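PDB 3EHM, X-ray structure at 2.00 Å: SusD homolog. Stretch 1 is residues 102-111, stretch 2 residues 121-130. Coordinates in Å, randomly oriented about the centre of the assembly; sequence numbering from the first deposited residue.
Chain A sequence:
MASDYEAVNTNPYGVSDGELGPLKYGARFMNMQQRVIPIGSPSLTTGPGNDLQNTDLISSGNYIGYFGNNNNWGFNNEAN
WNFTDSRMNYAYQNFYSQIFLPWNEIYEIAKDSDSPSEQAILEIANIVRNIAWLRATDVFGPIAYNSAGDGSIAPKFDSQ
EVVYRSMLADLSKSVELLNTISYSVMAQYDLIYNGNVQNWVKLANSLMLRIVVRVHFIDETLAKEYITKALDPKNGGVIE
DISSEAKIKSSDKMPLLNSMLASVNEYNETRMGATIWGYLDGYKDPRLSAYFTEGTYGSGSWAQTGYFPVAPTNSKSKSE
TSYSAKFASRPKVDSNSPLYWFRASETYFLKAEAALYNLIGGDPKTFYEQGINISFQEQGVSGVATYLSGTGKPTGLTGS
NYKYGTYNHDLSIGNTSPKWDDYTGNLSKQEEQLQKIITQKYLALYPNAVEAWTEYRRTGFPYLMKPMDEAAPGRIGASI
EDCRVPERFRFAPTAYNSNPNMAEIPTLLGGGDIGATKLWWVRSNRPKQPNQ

Stretch 1 102-111: PWNEIYEIAK
Stretch 2 (121-130) ILEIANIVRN

The indole of Trp103 is held from two directions by one helix: Arg129 lies over a ring face and Asn126 meets the ring edge. Arg129 CD sits 3.4 Å from the centroid of the five-membered ring, 4° off the normal, a CH-pi contact; its guanidinium carbon CZ is 4.5 Å from the six-membered centroid, 26° off the normal, a cation-pi contact, with NH1 3.2 Å from Trp103 CZ2. At the ring edge, near its plane, Trp103 NE1 donates a hydrogen bond to Asn126 OD1 (3.0 Å, 158°).

Residues 121-130 are helical throughout, and stretch 1 is helical for most of its length, with phi/psi near -63/-42; Ala110 has -103/-17 and Lys111 -51/-27. The helix axes approach to 10.0 Å and run nearly antiparallel, at 156°. Register is set by Trp103 CA to Ala125 CA, 6.9 Å, and Ala110 CA to Leu122 CA, 6.3 Å, so the start of stretch 1 faces the middle and later turns of stretch 2.

Trp103 is t (chi1 173°, chi2 81°). Arg129 runs t, t, p (-175°, -161°, 72°, chi4 170°), the bend at chi3 helping to lay it along the indole; its NH2 donates to Asn130 OD1 (3.1 Å), and its NE does so weakly (3.3 Å). Asn126 is m (-76°, chi2 -21°); its CA-to-CB bond points sideways, but its end comes nearer, and Asn126 ND2 donates to Glu123 OE1 (3.2 Å), fixing the amide while OD1 accepts from the indole.

Beyond the indole the contact is apolar. Ile106 (m, t) places CG2 4.1 Å from Ala125 CB and 4.5 Å from Leu122 CD1. Leu122 (t, p) also brings CD1 to 4.2 Å from Tyr107 CD1, at the edge of that ring (Tyr107 chi1 178°, chi2 63°). Ala110 CB meets Leu122 CB at 4.1 Å.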

# COMPACT_ATOMS: atom_id res chain seq x y z
N PRO A 102 -22.08 -1.63 -1.31
CA PRO A 102 -22.53 -2.41 -0.15
C PRO A 102 -22.48 -1.64 1.17
O PRO A 102 -23.32 -1.85 2.05
CB PRO A 102 -21.59 -3.62 -0.17
CG PRO A 102 -20.33 -3.06 -0.75
CD PRO A 102 -20.84 -2.20 -1.88
N TRP A 103 -21.52 -0.74 1.32
CA TRP A 103 -21.44 0.03 2.56
C TRP A 103 -22.69 0.89 2.72
O TRP A 103 -23.26 0.96 3.81
CB TRP A 103 -20.23 0.96 2.60
CG TRP A 103 -20.28 1.86 3.81
CD1 TRP A 103 -19.92 1.54 5.09
CD2 TRP A 103 -20.85 3.18 3.87
NE1 TRP A 103 -20.24 2.57 5.94
CE2 TRP A 103 -20.81 3.59 5.22
CE3 TRP A 103 -21.39 4.04 2.91
CZ2 TRP A 103 -21.29 4.83 5.64
CZ3 TRP A 103 -21.87 5.28 3.33
CH2 TRP A 103 -21.82 5.66 4.69
N ASN A 104 -23.08 1.55 1.64
CA ASN A 104 -24.24 2.43 1.66
C ASN A 104 -25.52 1.70 2.05
O ASN A 104 -26.37 2.26 2.75
CB ASN A 104 -24.42 3.10 0.30
CG ASN A 104 -25.46 4.21 0.33
OD1 ASN A 104 -25.43 5.09 1.19
ND2 ASN A 104 -26.38 4.17 -0.62
N GLU A 105 -25.67 0.45 1.60
CA GLU A 105 -26.86 -0.32 1.94
C GLU A 105 -26.84 -0.69 3.43
O GLU A 105 -27.88 -0.66 4.09
CB GLU A 105 -26.94 -1.59 1.10
CG GLU A 105 -26.89 -1.33 -0.40
CD GLU A 105 -27.24 -2.55 -1.22
OE1 GLU A 105 -26.94 -3.68 -0.77
OE2 GLU A 105 -27.80 -2.38 -2.33
N ILE A 106 -25.66 -1.03 3.94
CA ILE A 106 -25.52 -1.38 5.35
C ILE A 106 -25.85 -0.15 6.19
O ILE A 106 -26.57 -0.23 7.18
CB ILE A 106 -24.07 -1.83 5.67
CG1 ILE A 106 -23.79 -3.18 5.01
CG2 ILE A 106 -23.87 -1.93 7.19
CD1 ILE A 106 -22.40 -3.72 5.28
N TYR A 107 -25.33 1.00 5.76
CA TYR A 107 -25.56 2.26 6.45
C TYR A 107 -27.06 2.57 6.51
O TYR A 107 -27.60 2.87 7.58
CB TYR A 107 -24.84 3.40 5.71
CG TYR A 107 -25.05 4.77 6.31
CD1 TYR A 107 -24.61 5.07 7.60
CD2 TYR A 107 -25.67 5.78 5.58
CE1 TYR A 107 -24.79 6.34 8.14
CE2 TYR A 107 -25.86 7.05 6.12
CZ TYR A 107 -25.41 7.32 7.40
OH TYR A 107 -25.58 8.58 7.93
N GLU A 108 -27.72 2.48 5.37
CA GLU A 108 -29.15 2.76 5.30
C GLU A 108 -29.94 1.87 6.25
O GLU A 108 -30.88 2.32 6.90
CB GLU A 108 -29.64 2.57 3.86
CG GLU A 108 -31.14 2.69 3.70
CD GLU A 108 -31.58 2.81 2.24
OE1 GLU A 108 -32.80 2.85 1.99
OE2 GLU A 108 -30.70 2.86 1.35
N ILE A 109 -29.54 0.61 6.35
CA ILE A 109 -30.23 -0.35 7.21
C ILE A 109 -29.96 -0.21 8.70
O ILE A 109 -30.85 -0.39 9.52
CB ILE A 109 -29.87 -1.80 6.80
CG1 ILE A 109 -30.26 -2.05 5.34
CG2 ILE A 109 -30.60 -2.79 7.71
CD1 ILE A 109 -29.76 -3.39 4.80
N ALA A 110 -28.73 0.14 9.06
CA ALA A 110 -28.36 0.24 10.47
C ALA A 110 -28.25 1.62 11.11
O ALA A 110 -28.26 1.72 12.33
CB ALA A 110 -27.05 -0.52 10.69
N LYS A 111 -28.15 2.68 10.31
CA LYS A 111 -27.96 4.03 10.85
C LYS A 111 -28.90 4.52 11.94
O LYS A 111 -28.51 5.38 12.74
CB LYS A 111 -27.93 5.06 9.71
CG LYS A 111 -29.25 5.27 9.00
CD LYS A 111 -29.09 6.31 7.90
CE LYS A 111 -30.36 6.46 7.08
NZ LYS A 111 -30.16 7.37 5.92
N ILE A 121 -22.16 -3.57 14.23
CA ILE A 121 -22.01 -4.02 12.85
C ILE A 121 -21.67 -2.83 11.97
O ILE A 121 -20.75 -2.90 11.16
CB ILE A 121 -23.31 -4.68 12.34
CG1 ILE A 121 -23.45 -6.08 12.95
CG2 ILE A 121 -23.30 -4.75 10.82
CD1 ILE A 121 -24.70 -6.82 12.52
N LEU A 122 -22.41 -1.74 12.13
CA LEU A 122 -22.17 -0.54 11.34
C LEU A 122 -20.77 0.01 11.57
O LEU A 122 -20.09 0.40 10.62
CB LEU A 122 -23.21 0.54 11.67
CG LEU A 122 -23.00 1.91 11.01
CD1 LEU A 122 -22.94 1.77 9.50
CD2 LEU A 122 -24.13 2.85 11.40
N GLU A 123 -20.32 0.05 12.83
CA GLU A 123 -18.99 0.57 13.12
C GLU A 123 -17.89 -0.33 12.54
O GLU A 123 -16.85 0.16 12.12
CB GLU A 123 -18.79 0.75 14.63
CG GLU A 123 -19.64 1.87 15.24
CD GLU A 123 -19.63 3.16 14.42
OE1 GLU A 123 -18.56 3.55 13.91
OE2 GLU A 123 -20.70 3.79 14.30
N ILE A 124 -18.13 -1.63 12.52
CA ILE A 124 -17.14 -2.55 11.95
C ILE A 124 -17.12 -2.28 10.44
O ILE A 124 -16.06 -2.24 9.82
CB ILE A 124 -17.51 -4.02 12.23
CG1 ILE A 124 -17.29 -4.32 13.72
CG2 ILE A 124 -16.67 -4.97 11.36
CD1 ILE A 124 -17.77 -5.68 14.16
N ALA A 125 -18.29 -2.07 9.87
CA ALA A 125 -18.40 -1.78 8.45
C ALA A 125 -17.70 -0.45 8.16
O ALA A 125 -17.07 -0.28 7.12
CB ALA A 125 -19.87 -1.70 8.04
N ASN A 126 -17.80 0.49 9.10
CA ASN A 126 -17.16 1.79 8.94
C ASN A 126 -15.63 1.66 8.92
O ASN A 126 -14.95 2.36 8.18
CB ASN A 126 -17.59 2.75 10.06
CG ASN A 126 -19.00 3.30 9.86
OD1 ASN A 126 -19.53 3.30 8.75
ND2 ASN A 126 -19.61 3.80 10.94
N ILE A 127 -15.10 0.76 9.74
CA ILE A 127 -13.65 0.55 9.77
C ILE A 127 -13.19 -0.01 8.42
O ILE A 127 -12.22 0.48 7.84
CB ILE A 127 -13.24 -0.43 10.89
CG1 ILE A 127 -13.56 0.19 12.26
CG2 ILE A 127 -11.75 -0.77 10.78
CD1 ILE A 127 -13.36 -0.76 13.43
N VAL A 128 -13.88 -1.03 7.93
CA VAL A 128 -13.54 -1.63 6.65
C VAL A 128 -13.64 -0.58 5.54
O VAL A 128 -12.78 -0.51 4.66
CB VAL A 128 -14.46 -2.82 6.31
CG1 VAL A 128 -14.17 -3.34 4.92
CG2 VAL A 128 -14.26 -3.92 7.33
N ARG A 129 -14.68 0.25 5.59
CA ARG A 129 -14.85 1.29 4.59
C ARG A 129 -13.68 2.28 4.63
O ARG A 129 -13.13 2.66 3.60
CB ARG A 129 -16.15 2.06 4.83
CG ARG A 129 -16.45 3.08 3.74
CD ARG A 129 -17.45 4.13 4.21
NE ARG A 129 -16.85 5.06 5.16
CZ ARG A 129 -17.43 6.17 5.59
NH1 ARG A 129 -18.64 6.50 5.15
NH2 ARG A 129 -16.80 6.97 6.44
N ASN A 130 -13.30 2.68 5.84
CA ASN A 130 -12.21 3.63 6.01
C ASN A 130 -10.84 3.10 5.61
O ASN A 130 -10.00 3.86 5.15
CB ASN A 130 -12.20 4.16 7.45
CG ASN A 130 -13.45 4.96 7.78
OD1 ASN A 130 -14.04 5.59 6.90
ND2 ASN A 130 -13.86 4.95 9.04